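Local atomic coordinates of HTH-type transcriptional regulator gadX (Escherichia coli, PDB entry 3MKL), a protein that activates, as a homodimeric DNA-binding transcription factor, about fifteen acid-resistance genes including gadA, gadB and gadC, and can repress gadW under certain growth conditions. Residues C58-A63 / R94-M99; L64-I69 / K75-S80; T14-N17 / E23-L26; T10-V15 / A27-E32. One frame throughout, in Å; residues are numbered along the deposited sequence. Where two conformers were deposited one is given.

The four contacts sit in the two halves of an AraC-type DNA-binding domain, joined by helix 51-67. Contacts 3 and 4 lie in the first half and share helix 8-17. Both are buried, and their centres are about 5 Å apart. Contact 3 sets aliphatic groups on an indole. Contact 4 pairs branched aliphatic side chains and ends at a water-bridged carboxylate. Contacts 1 and 2 are only partly buried and set the second half on helix 51-67. Contact 1 uses aromatic rings and a weak hydrogen bond; contact 2 packs Leu66 and Ile67 on a valine and a serine, with no hydrogen bond across it. Cys58 of helix 51-67 touches Cys13, Ile16 and Asn17 of the first half.

Contact 1 of 4, residues C58-A63 / R94-M99; sequences CRMQRA and RNYYGM
Met60 packs against Tyr96 and Tyr97, in the last turn of helix 86-97. That helix is the second helix of the predicted helix-turn-helix at 74-97. Met60 lies on helix 51-67, the long helix between the two halves of this AraC-type domain. It is a selenomethionine, so its chain ends in SE and CE. Its CB sits over one face of the Tyr96 ring, 3.9 Å from the centroid and 15° off the ring normal. This is a CH-pi contact. The same CB lies 3.8 Å from Tyr97 CE1. CG stays over the Tyr96 ring near its root, 3.6 Å from Tyr96 CG. The chain then bends at chi2 (-57°). SE is therefore oblique to the Tyr96 ring, 5.5 Å from its centroid, in a Met-aromatic contact. Past CG the side chain turns off from segment 94-99. Met60 also packs on Phe89, Val92 and Phe93 of helix 86-97. Tyr96 reaches across with CG anti to its own N (chi1 -155°). It slides past Met60 in the opposite direction. The Tyr97 ring has two neighbours here. Tyr96 CD2 lies 3.5 Å above its plane, toward the rim, and Met60 O is at its edge. Tyr97 OH lies 3.0 Å from Met60 O, a weak hydrogen bond whose proton has another acceptor within reach.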
loop_
_atom_site.group_PDB
_atom_site.type_symbol
_atom_site.label_atom_id
_atom_site.label_comp_id
_atom_site.label_asym_id
_atom_site.label_seq_id
_atom_site.Cartn_x
_atom_site.Cartn_y
_atom_site.Cartn_z
ATOM N N CYS A 58 0.013 -2.134 -2.370
ATOM C CA CYS A 58 -0.615 -0.985 -3.002
ATOM C C CYS A 58 0.249 0.268 -2.819
ATOM O O CYS A 58 0.428 1.057 -3.732
ATOM C CB CYS A 58 -1.990 -0.757 -2.378
ATOM S SG CYS A 58 -3.239 -1.964 -2.850
ATOM N N ARG A 59 0.793 0.443 -1.628
ATOM C CA ARG A 59 1.569 1.630 -1.376
ATOM C C ARG A 59 2.914 1.597 -2.118
ATOM O O ARG A 59 3.368 2.631 -2.617
ATOM C CB ARG A 59 1.747 1.863 0.131
ATOM C CG ARG A 59 0.477 2.314 0.779
ATOM C CD ARG A 59 0.552 2.382 2.290
ATOM N NE ARG A 59 -0.582 3.169 2.737
ATOM C CZ ARG A 59 -1.019 3.241 3.983
ATOM N NH1 ARG A 59 -2.056 4.004 4.249
ATOM N NH2 ARG A 59 -0.416 2.568 4.949
HETATM N N MSE A 60 3.549 0.427 -2.208
HETATM C CA MSE A 60 4.790 0.334 -2.993
HETATM C C MSE A 60 4.531 0.573 -4.467
HETATM O O MSE A 60 5.367 1.145 -5.165
HETATM C CB MSE A 60 5.515 -0.998 -2.788
HETATM C CG MSE A 60 5.995 -1.234 -1.385
HETATM SE SE MSE A 60 7.179 0.145 -0.702
HETATM C CE MSE A 60 5.994 1.296 0.288
ATOM N N GLN A 61 3.366 0.146 -4.935
ATOM C CA GLN A 61 3.033 0.311 -6.337
ATOM C C GLN A 61 2.842 1.790 -6.671
ATOM O O GLN A 61 3.247 2.244 -7.754
ATOM C CB GLN A 61 1.810 -0.536 -6.696
ATOM C CG GLN A 61 2.143 -2.040 -6.806
ATOM C CD GLN A 61 0.939 -2.918 -7.148
ATOM O OE1 GLN A 61 -0.180 -2.652 -6.732
ATOM N NE2 GLN A 61 1.178 -3.974 -7.903
ATOM N N ARG A 62 2.252 2.538 -5.736
ATOM C CA ARG A 62 2.036 3.977 -5.903
ATOM C C ARG A 62 3.347 4.740 -5.789
ATOM O O ARG A 62 3.562 5.729 -6.500
ATOM C CB ARG A 62 1.024 4.503 -4.885
ATOM C CG ARG A 62 0.593 5.953 -5.103
ATOM C CD ARG A 62 -0.202 6.138 -6.405
ATOM N NE ARG A 62 -1.241 5.117 -6.568
ATOM C CZ ARG A 62 -2.547 5.316 -6.375
ATOM N NH1 ARG A 62 -3.003 6.511 -6.020
ATOM N NH2 ARG A 62 -3.399 4.315 -6.548
ATOM N N ALA A 63 4.224 4.269 -4.897
ATOM C CA ALA A 63 5.538 4.877 -4.695
ATOM C C ALA A 63 6.362 4.932 -5.978
ATOM O O ALA A 63 7.094 5.893 -6.181
ATOM C CB ALA A 63 6.303 4.171 -3.597
ATOM N N ARG A 94 12.912 -0.589 0.357
ATOM C CA ARG A 94 14.103 -1.410 0.159
ATOM C C ARG A 94 13.811 -2.921 0.215
ATOM O O ARG A 94 14.377 -3.670 -0.570
ATOM C CB ARG A 94 15.237 -1.009 1.098
ATOM C CG ARG A 94 16.494 -1.824 0.856
ATOM C CD ARG A 94 17.763 -1.205 1.439
ATOM N NE ARG A 94 17.769 -1.309 2.890
ATOM C CZ ARG A 94 17.623 -0.278 3.719
ATOM N NH1 ARG A 94 17.489 0.966 3.261
ATOM N NH2 ARG A 94 17.623 -0.491 5.020
ATOM N N ASN A 95 12.939 -3.358 1.134
ATOM C CA ASN A 95 12.528 -4.756 1.202
ATOM C C ASN A 95 11.807 -5.179 -0.063
ATOM O O ASN A 95 12.056 -6.250 -0.590
ATOM C CB ASN A 95 11.611 -5.022 2.403
ATOM C CG ASN A 95 12.368 -5.377 3.655
ATOM O OD1 ASN A 95 13.602 -5.429 3.663
ATOM N ND2 ASN A 95 11.630 -5.654 4.729
ATOM N N TYR A 96 10.901 -4.321 -0.527
ATOM C CA TYR A 96 10.080 -4.609 -1.684
ATOM C C TYR A 96 10.842 -4.560 -3.019
ATOM O O TYR A 96 10.540 -5.332 -3.920
ATOM C CB TYR A 96 8.897 -3.635 -1.731
ATOM C CG TYR A 96 7.691 -4.177 -2.483
ATOM C CD1 TYR A 96 6.694 -4.883 -1.813
ATOM C CD2 TYR A 96 7.542 -3.982 -3.869
ATOM C CE1 TYR A 96 5.587 -5.393 -2.492
ATOM C CE2 TYR A 96 6.422 -4.481 -4.549
ATOM C CZ TYR A 96 5.456 -5.178 -3.844
ATOM O OH TYR A 96 4.367 -5.674 -4.473
ATOM N N TYR A 97 11.822 -3.669 -3.150
ATOM C CA TYR A 97 12.452 -3.406 -4.468
ATOM C C TYR A 97 13.958 -3.721 -4.543
ATOM O O TYR A 97 14.538 -3.804 -5.629
ATOM C CB TYR A 97 12.171 -1.961 -4.911
ATOM C CG TYR A 97 10.731 -1.712 -5.295
ATOM C CD1 TYR A 97 9.941 -0.760 -4.622
ATOM C CD2 TYR A 97 10.144 -2.432 -6.339
ATOM C CE1 TYR A 97 8.605 -0.532 -5.024
ATOM C CE2 TYR A 97 8.824 -2.215 -6.723
ATOM C CZ TYR A 97 8.064 -1.282 -6.064
ATOM O OH TYR A 97 6.750 -1.118 -6.492
ATOM N N GLY A 98 14.575 -3.877 -3.373
ATOM C CA GLY A 98 15.954 -4.318 -3.255
ATOM C C GLY A 98 16.880 -3.139 -3.095
ATOM O O GLY A 98 18.075 -3.311 -2.928
HETATM N N MSE A 99 16.315 -1.938 -3.153
HETATM C CA MSE A 99 17.089 -0.703 -3.130
HETATM C C MSE A 99 16.293 0.384 -2.418
HETATM O O MSE A 99 15.076 0.291 -2.317
HETATM C CB MSE A 99 17.433 -0.255 -4.562
HETATM C CG MSE A 99 16.226 -0.219 -5.487
HETATM SE SE MSE A 99 16.599 0.449 -7.282
HETATM C CE MSE A 99 18.407 -0.276 -7.544
#

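Contact 2 of 4, residues L64-I69 / K75-S80; sequences LQLIVI and KRVAVS
Val77 is the first residue of segment 75-80 to press on segment 64-69. Its two methyls divide the work. CG1 lies 4.0 Å from Leu66 CB, and CG2 lies 4.1 Å from Ile67 CA. The split follows from chi1 (-177°), which puts CG1 anti to the backbone N and CG2 anti to the carbonyl carbon. CG1 also lies near Ala63 O, one turn back on helix 51-67. Segment 75-80 belongs to helix 74-80, the first helix of the predicted helix-turn-helix at 74-97. Here it rests on the C-terminal part of helix 51-67. Ala78 points away from this contact and packs on Phe89 of helix 86-97, the second helix of the same motif. Ser80 comes next, one turn after Val77. Its CB meets Leu66 CD1 at 3.5 Å, tighter than usual for two carbons. Leu66 thus spans the turn, with CB at Val77 and one terminal methyl at Ser80. Ser80 turns its hydroxyl back along its own helix and donates to Arg76 O at 2.7 Å. The C=O...OG angle is 144°, and OG stands 35° out of the carbonyl plane. Arg76 O is gripped twice, because Ser80 N also donates to it, at 3.0 Å. One donor comes from each side of the carbonyl plane.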
loop_
_atom_site.group_PDB
_atom_site.type_symbol
_atom_site.label_atom_id
_atom_site.label_comp_id
_atom_site.label_asym_id
_atom_site.label_seq_id
_atom_site.Cartn_x
_atom_site.Cartn_y
_atom_site.Cartn_z
ATOM N N LEU A 64 6.247 3.911 -6.828
ATOM C CA LEU A 64 6.934 3.905 -8.135
ATOM C C LEU A 64 6.506 5.047 -9.045
ATOM O O LEU A 64 7.326 5.594 -9.772
ATOM C CB LEU A 64 6.740 2.572 -8.872
ATOM C CG LEU A 64 8.009 1.729 -8.957
ATOM C CD1 LEU A 64 8.708 1.672 -7.609
ATOM C CD2 LEU A 64 7.720 0.338 -9.508
ATOM N N GLN A 65 5.224 5.404 -8.984
ATOM C CA GLN A 65 4.657 6.457 -9.830
ATOM C C GLN A 65 5.093 7.857 -9.398
ATOM O O GLN A 65 5.209 8.749 -10.230
ATOM C CB GLN A 65 3.125 6.370 -9.830
ATOM C CG GLN A 65 2.579 5.005 -10.220
ATOM C CD GLN A 65 1.074 4.993 -10.407
ATOM O OE1 GLN A 65 0.318 5.607 -9.639
ATOM N NE2 GLN A 65 0.625 4.274 -11.430
ATOM N N LEU A 66 5.336 8.049 -8.103
ATOM C CA LEU A 66 5.612 9.387 -7.565
ATOM C C LEU A 66 7.107 9.714 -7.486
ATOM O O LEU A 66 7.528 10.875 -7.578
ATOM C CB LEU A 66 4.961 9.555 -6.186
ATOM C CG LEU A 66 3.488 9.165 -5.979
ATOM C CD1 LEU A 66 3.100 9.375 -4.544
ATOM C CD2 LEU A 66 2.553 9.940 -6.917
ATOM N N ILE A 67 7.908 8.676 -7.323
ATOM C CA ILE A 67 9.330 8.848 -7.126
ATOM C C ILE A 67 10.009 9.475 -8.355
ATOM O O ILE A 67 11.049 10.119 -8.215
ATOM C CB ILE A 67 9.976 7.505 -6.691
ATOM C CG1 ILE A 67 11.272 7.734 -5.937
ATOM C CG2 ILE A 67 10.060 6.514 -7.856
ATOM C CD1 ILE A 67 11.311 6.899 -4.700
ATOM N N VAL A 68 9.398 9.320 -9.530
ATOM C CA VAL A 68 9.969 9.785 -10.810
ATOM C C VAL A 68 9.683 11.270 -11.093
ATOM O O VAL A 68 10.343 11.889 -11.922
ATOM C CB VAL A 68 9.461 8.901 -11.997
ATOM C CG1 VAL A 68 9.822 9.508 -13.364
ATOM C CG2 VAL A 68 10.017 7.494 -11.890
ATOM N N ILE A 69 8.702 11.848 -10.411
ATOM C CA ILE A 69 8.325 13.226 -10.714
ATOM C C ILE A 69 9.336 14.216 -10.126
ATOM O O ILE A 69 9.826 14.052 -8.989
ATOM C CB ILE A 69 6.814 13.535 -10.428
ATOM C CG1 ILE A 69 6.470 13.488 -8.930
ATOM C CG2 ILE A 69 5.924 12.567 -11.227
ATOM C CD1 ILE A 69 4.936 13.534 -8.616
ATOM N N LYS A 75 10.662 12.242 1.067
ATOM C CA LYS A 75 9.760 12.705 2.136
ATOM C C LYS A 75 8.318 12.915 1.658
ATOM O O LYS A 75 7.372 12.503 2.315
ATOM C CB LYS A 75 10.306 14.022 2.719
ATOM C CG LYS A 75 9.970 14.258 4.192
ATOM C CD LYS A 75 11.058 15.103 4.871
ATOM C CE LYS A 75 10.618 16.555 5.083
ATOM N NZ LYS A 75 9.515 16.659 6.095
ATOM N N ARG A 76 8.178 13.556 0.505
ATOM C CA ARG A 76 6.899 13.839 -0.126
ATOM C C ARG A 76 6.222 12.558 -0.593
ATOM O O ARG A 76 5.013 12.398 -0.446
ATOM C CB ARG A 76 7.137 14.779 -1.318
ATOM C CG ARG A 76 6.354 14.457 -2.601
ATOM C CD ARG A 76 4.911 14.977 -2.551
ATOM N NE ARG A 76 4.753 16.183 -1.723
ATOM C CZ ARG A 76 5.268 17.381 -2.005
ATOM N NH1 ARG A 76 5.051 18.401 -1.187
ATOM N NH2 ARG A 76 6.008 17.563 -3.090
ATOM N N VAL A 77 7.005 11.656 -1.175
ATOM C CA VAL A 77 6.468 10.404 -1.658
ATOM C C VAL A 77 5.856 9.624 -0.491
ATOM O O VAL A 77 4.749 9.104 -0.595
ATOM C CB VAL A 77 7.542 9.562 -2.373
ATOM C CG1 VAL A 77 6.915 8.279 -2.931
ATOM C CG2 VAL A 77 8.181 10.352 -3.494
ATOM N N ALA A 78 6.565 9.570 0.622
ATOM C CA ALA A 78 6.144 8.761 1.748
ATOM C C ALA A 78 4.800 9.258 2.250
ATOM O O ALA A 78 3.891 8.470 2.484
ATOM C CB ALA A 78 7.194 8.811 2.860
ATOM N N VAL A 79 4.678 10.575 2.394
ATOM C CA VAL A 79 3.449 11.198 2.909
ATOM C C VAL A 79 2.287 10.944 1.958
ATOM O O VAL A 79 1.169 10.683 2.407
ATOM C CB VAL A 79 3.625 12.738 3.188
ATOM C CG1 VAL A 79 2.331 13.352 3.674
ATOM C CG2 VAL A 79 4.748 12.982 4.216
ATOM N N SER A 80 2.566 10.992 0.658
ATOM C CA SER A 80 1.544 10.759 -0.357
ATOM C C SER A 80 1.062 9.298 -0.407
ATOM O O SER A 80 -0.041 9.022 -0.910
ATOM C CB SER A 80 2.042 11.177 -1.741
ATOM O OG SER A 80 2.654 12.452 -1.724
#

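Contact 3 of 4, residues T14-N17 / E23-L26; sequences TVIN and EWTL
The loop that leads into helix 26-32, the start of the predicted first helix-turn-helix, is pinned to helix 8-17 by Trp24, which meets Val15 and Ile16. Both residues lie over the same face of the indole. Val15 CG1 covers the six-membered ring, 4.0 Å from its centroid and 30° off the normal. This is a CH-pi contact, and the nearest ring atom to that methyl is Trp24 CH2 at 3.5 Å. The methyl gets there because CG1 stands anti to the backbone N (chi1 173°). Ile16 CG1 lies over the same face, and Ile16 CG2 reaches the rim at Trp24 CD1, 4.0 Å away. The side chains of Ile16 and Trp24 slide past each other in opposite directions. The helix backbone takes part too, with Val15 O 3.6 Å from Trp24 CZ2. The polar edge of the indole is used outside the two segments. Trp24 NE1 is hydrogen-bonded to Asn19 O, in the turn that follows helix 8-17. His22 meets the Trp24 ring edge-to-face. Just after Trp24, Thr25 is the N-cap of the next helix, where its OG1 bonds Arg28 N. The contact is apolar across the two segments and buried. The one N-H of the indole has a backbone acceptor, so burying the ring leaves that proton satisfied. The bond to Asn19 O should also help fix the rotation of the ring, with its face toward Val15 and Ile16.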
loop_
_atom_site.group_PDB
_atom_site.type_symbol
_atom_site.label_atom_id
_atom_site.label_comp_id
_atom_site.label_asym_id
_atom_site.label_seq_id
_atom_site.Cartn_x
_atom_site.Cartn_y
_atom_site.Cartn_z
ATOM N N THR A 14 -8.816 -2.593 -4.762
ATOM C CA THR A 14 -9.640 -1.541 -5.383
ATOM C C THR A 14 -10.135 -0.499 -4.358
ATOM O O THR A 14 -10.177 0.694 -4.646
ATOM C CB THR A 14 -10.836 -2.110 -6.195
ATOM O OG1 THR A 14 -10.358 -3.076 -7.146
ATOM C CG2 THR A 14 -11.574 -0.955 -6.954
ATOM N N VAL A 15 -10.515 -0.962 -3.171
ATOM C CA VAL A 15 -10.902 -0.060 -2.107
ATOM C C VAL A 15 -9.706 0.820 -1.729
ATOM O O VAL A 15 -9.802 2.038 -1.728
ATOM C CB VAL A 15 -11.370 -0.864 -0.877
ATOM C CG1 VAL A 15 -11.625 0.060 0.315
ATOM C CG2 VAL A 15 -12.578 -1.707 -1.246
ATOM N N ILE A 16 -8.576 0.178 -1.433
ATOM C CA ILE A 16 -7.355 0.860 -1.003
ATOM C C ILE A 16 -6.849 1.884 -2.031
ATOM O O ILE A 16 -6.512 3.001 -1.664
ATOM C CB ILE A 16 -6.221 -0.143 -0.691
ATOM C CG1 ILE A 16 -6.646 -1.105 0.432
ATOM C CG2 ILE A 16 -4.930 0.621 -0.353
ATOM C CD1 ILE A 16 -5.612 -2.195 0.760
ATOM N N ASN A 17 -6.814 1.504 -3.306
ATOM C CA ASN A 17 -6.319 2.407 -4.364
ATOM C C ASN A 17 -7.192 3.622 -4.659
ATOM O O ASN A 17 -6.750 4.552 -5.350
ATOM C CB ASN A 17 -6.014 1.645 -5.654
ATOM C CG ASN A 17 -4.727 0.865 -5.558
ATOM O OD1 ASN A 17 -3.776 1.315 -4.904
ATOM N ND2 ASN A 17 -4.688 -0.326 -6.185
ATOM N N GLU A 23 -5.801 5.931 6.410
ATOM C CA GLU A 23 -5.593 5.026 7.515
ATOM C C GLU A 23 -6.439 3.736 7.406
ATOM O O GLU A 23 -7.409 3.536 8.141
ATOM C CB GLU A 23 -5.910 5.788 8.803
ATOM C CG GLU A 23 -5.086 5.347 9.974
ATOM C CD GLU A 23 -3.691 4.978 9.536
ATOM O OE1 GLU A 23 -2.853 5.902 9.397
ATOM O OE2 GLU A 23 -3.462 3.755 9.313
ATOM N N TRP A 24 -6.070 2.836 6.498
ATOM C CA TRP A 24 -6.918 1.659 6.290
ATOM C C TRP A 24 -6.742 0.643 7.414
ATOM O O TRP A 24 -5.624 0.348 7.826
ATOM C CB TRP A 24 -6.638 1.030 4.936
ATOM C CG TRP A 24 -7.168 1.835 3.789
ATOM C CD1 TRP A 24 -6.433 2.479 2.822
ATOM C CD2 TRP A 24 -8.553 2.069 3.463
ATOM N NE1 TRP A 24 -7.279 3.111 1.921
ATOM C CE2 TRP A 24 -8.579 2.872 2.289
ATOM C CE3 TRP A 24 -9.772 1.690 4.058
ATOM C CZ2 TRP A 24 -9.776 3.295 1.693
ATOM C CZ3 TRP A 24 -10.966 2.103 3.464
ATOM C CH2 TRP A 24 -10.957 2.904 2.288
ATOM N N THR A 25 -7.853 0.147 7.937
ATOM C CA THR A 25 -7.823 -0.947 8.890
ATOM C C THR A 25 -8.725 -2.030 8.312
ATOM O O THR A 25 -9.407 -1.799 7.306
ATOM C CB THR A 25 -8.391 -0.540 10.251
ATOM O OG1 THR A 25 -9.802 -0.332 10.120
ATOM C CG2 THR A 25 -7.715 0.768 10.817
ATOM N N LEU A 26 -8.748 -3.195 8.964
ATOM C CA LEU A 26 -9.550 -4.336 8.502
ATOM C C LEU A 26 -11.036 -3.970 8.479
ATOM O O LEU A 26 -11.712 -4.185 7.475
ATOM C CB LEU A 26 -9.329 -5.550 9.402
ATOM C CG LEU A 26 -10.202 -6.779 9.172
ATOM C CD1 LEU A 26 -9.787 -7.519 7.842
ATOM C CD2 LEU A 26 -10.188 -7.724 10.428
#

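Contact 4 of 4, residues T10-V15 / A27-E32; sequences TRVCTV and ARIASE
The carboxylate of Glu32 is the flat group of this contact, and it turns its OE2 oxygen to Val15 of helix 8-17. Val15 CG1 lies 3.6 Å from Glu32 OE2, near the carboxylate plane; a water on the same oxygen is tilted out of it. A second flat group, the Trp24 indole, borders the contact. Ile29 CG1 packs by Trp24 CE3, beyond the rim of the ring but on the same side of its plane as Val15 CG1. Segment 27-32 belongs to helix 26-32, whose residues open the predicted helix-turn-helix at 27-48. The axes of segments 27-32 and 10-15 approach to 10.2 Å, and their directions differ by 102°. The two helices are thus nearly perpendicular, and few side chains can meet. Ile29 points at the crossing. Its CG2 stands anti to the backbone N and lies 3.9 Å from Val12 CG2. Val12 CG1 is close by, 4.1 Å from Ile29 CD1, so both methyls of the valine touch the isoleucine. These two side chains cross at about a right angle. Leu40 of helix 37-46 packs on both Val12 and Ile29. This ties the crossing to the second helix of the motif. Leu54 and Tyr51 of helix 51-67 touch Val12 and Ile29 respectively. Glu32, one turn after Ile29, is exposed. Its chain bends at chi2 (-95°), and CB and CG also pass along Val15 CG1. The water donates to Glu32 OE2 at 2.7 Å and to Val15 O at 3.1 Å.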
loop_
_atom_site.group_PDB
_atom_site.type_symbol
_atom_site.label_atom_id
_atom_site.label_comp_id
_atom_site.label_asym_id
_atom_site.label_seq_id
_atom_site.Cartn_x
_atom_site.Cartn_y
_atom_site.Cartn_z
ATOM N N THR A 10 -8.284 -8.624 -4.899
ATOM C CA THR A 10 -8.544 -7.612 -5.944
ATOM C C THR A 10 -9.533 -6.535 -5.492
ATOM O O THR A 10 -9.288 -5.352 -5.700
ATOM C CB THR A 10 -9.048 -8.259 -7.254
ATOM O OG1 THR A 10 -8.036 -9.143 -7.742
ATOM C CG2 THR A 10 -9.342 -7.212 -8.331
ATOM N N ARG A 11 -10.636 -6.955 -4.863
ATOM C CA ARG A 11 -11.665 -6.015 -4.381
ATOM C C ARG A 11 -11.167 -5.083 -3.282
ATOM O O ARG A 11 -11.550 -3.919 -3.248
ATOM C CB ARG A 11 -12.917 -6.757 -3.910
ATOM C CG ARG A 11 -13.712 -7.331 -5.051
ATOM C CD ARG A 11 -14.693 -8.344 -4.552
ATOM N NE ARG A 11 -15.804 -7.698 -3.862
ATOM C CZ ARG A 11 -16.628 -8.323 -3.027
ATOM N NH1 ARG A 11 -16.464 -9.616 -2.778
ATOM N NH2 ARG A 11 -17.616 -7.653 -2.440
ATOM N N VAL A 12 -10.330 -5.622 -2.395
ATOM C CA VAL A 12 -9.651 -4.887 -1.331
ATOM C C VAL A 12 -8.622 -3.896 -1.914
ATOM O O VAL A 12 -8.617 -2.735 -1.548
ATOM C CB VAL A 12 -8.968 -5.870 -0.324
ATOM C CG1 VAL A 12 -7.988 -5.140 0.593
ATOM C CG2 VAL A 12 -9.993 -6.605 0.504
ATOM N N CYS A 13 -7.763 -4.336 -2.829
ATOM C CA CYS A 13 -6.858 -3.406 -3.525
ATOM C C CYS A 13 -7.626 -2.290 -4.234
ATOM O O CYS A 13 -7.163 -1.157 -4.274
ATOM C CB CYS A 13 -5.941 -4.146 -4.502
ATOM S SG CYS A 13 -4.733 -5.194 -3.641
ATOM N N THR A 14 -8.816 -2.593 -4.762
ATOM C CA THR A 14 -9.640 -1.541 -5.383
ATOM C C THR A 14 -10.135 -0.499 -4.358
ATOM O O THR A 14 -10.177 0.694 -4.646
ATOM C CB THR A 14 -10.836 -2.110 -6.195
ATOM O OG1 THR A 14 -10.358 -3.076 -7.146
ATOM C CG2 THR A 14 -11.574 -0.955 -6.954
ATOM N N VAL A 15 -10.515 -0.962 -3.171
ATOM C CA VAL A 15 -10.902 -0.060 -2.107
ATOM C C VAL A 15 -9.706 0.820 -1.729
ATOM O O VAL A 15 -9.802 2.038 -1.728
ATOM C CB VAL A 15 -11.370 -0.864 -0.877
ATOM C CG1 VAL A 15 -11.625 0.060 0.315
ATOM C CG2 VAL A 15 -12.578 -1.707 -1.246
ATOM N N ALA A 27 -11.516 -3.424 9.593
ATOM C CA ALA A 27 -12.889 -2.965 9.745
ATOM C C ALA A 27 -13.323 -1.915 8.711
ATOM O O ALA A 27 -14.459 -1.937 8.255
ATOM C CB ALA A 27 -13.112 -2.440 11.159
ATOM N N ARG A 28 -12.446 -0.994 8.341
ATOM C CA ARG A 28 -12.867 0.090 7.428
ATOM C C ARG A 28 -12.978 -0.379 5.993
ATOM O O ARG A 28 -13.905 0.010 5.281
ATOM C CB ARG A 28 -11.949 1.298 7.528
ATOM C CG ARG A 28 -12.026 1.976 8.876
ATOM C CD ARG A 28 -10.794 2.780 9.143
ATOM N NE ARG A 28 -11.055 3.753 10.195
ATOM C CZ ARG A 28 -10.122 4.469 10.819
ATOM N NH1 ARG A 28 -8.837 4.319 10.518
ATOM N NH2 ARG A 28 -10.476 5.350 11.741
ATOM N N ILE A 29 -12.030 -1.216 5.574
ATOM C CA ILE A 29 -12.129 -1.919 4.290
ATOM C C ILE A 29 -13.402 -2.773 4.289
ATOM O O ILE A 29 -14.193 -2.701 3.370
ATOM C CB ILE A 29 -10.891 -2.799 4.005
ATOM C CG1 ILE A 29 -9.630 -1.957 3.781
ATOM C CG2 ILE A 29 -11.108 -3.650 2.742
ATOM C CD1 ILE A 29 -8.326 -2.807 4.006
ATOM N N ALA A 30 -13.614 -3.558 5.346
ATOM C CA ALA A 30 -14.778 -4.445 5.449
ATOM C C ALA A 30 -16.091 -3.686 5.377
ATOM O O ALA A 30 -17.041 -4.154 4.750
ATOM C CB ALA A 30 -14.729 -5.259 6.736
ATOM N N SER A 31 -16.165 -2.521 6.015
ATOM C CA SER A 31 -17.399 -1.747 5.942
ATOM C C SER A 31 -17.726 -1.276 4.518
ATOM O O SER A 31 -18.879 -1.368 4.079
ATOM C CB SER A 31 -17.394 -0.589 6.947
ATOM O OG SER A 31 -16.250 0.199 6.748
ATOM N N GLU A 32 -16.716 -0.784 3.808
ATOM C CA GLU A 32 -16.807 -0.491 2.363
ATOM C C GLU A 32 -17.319 -1.668 1.502
ATOM O O GLU A 32 -17.979 -1.470 0.478
ATOM C CB GLU A 32 -15.406 -0.113 1.834
ATOM C CG GLU A 32 -14.937 1.282 2.189
ATOM C CD GLU A 32 -15.235 2.272 1.067
ATOM O OE1 GLU A 32 -16.290 2.960 1.121
ATOM O OE2 GLU A 32 -14.426 2.339 0.107
HETATM O O HOH W 1 -12.254 3.621 -0.762
#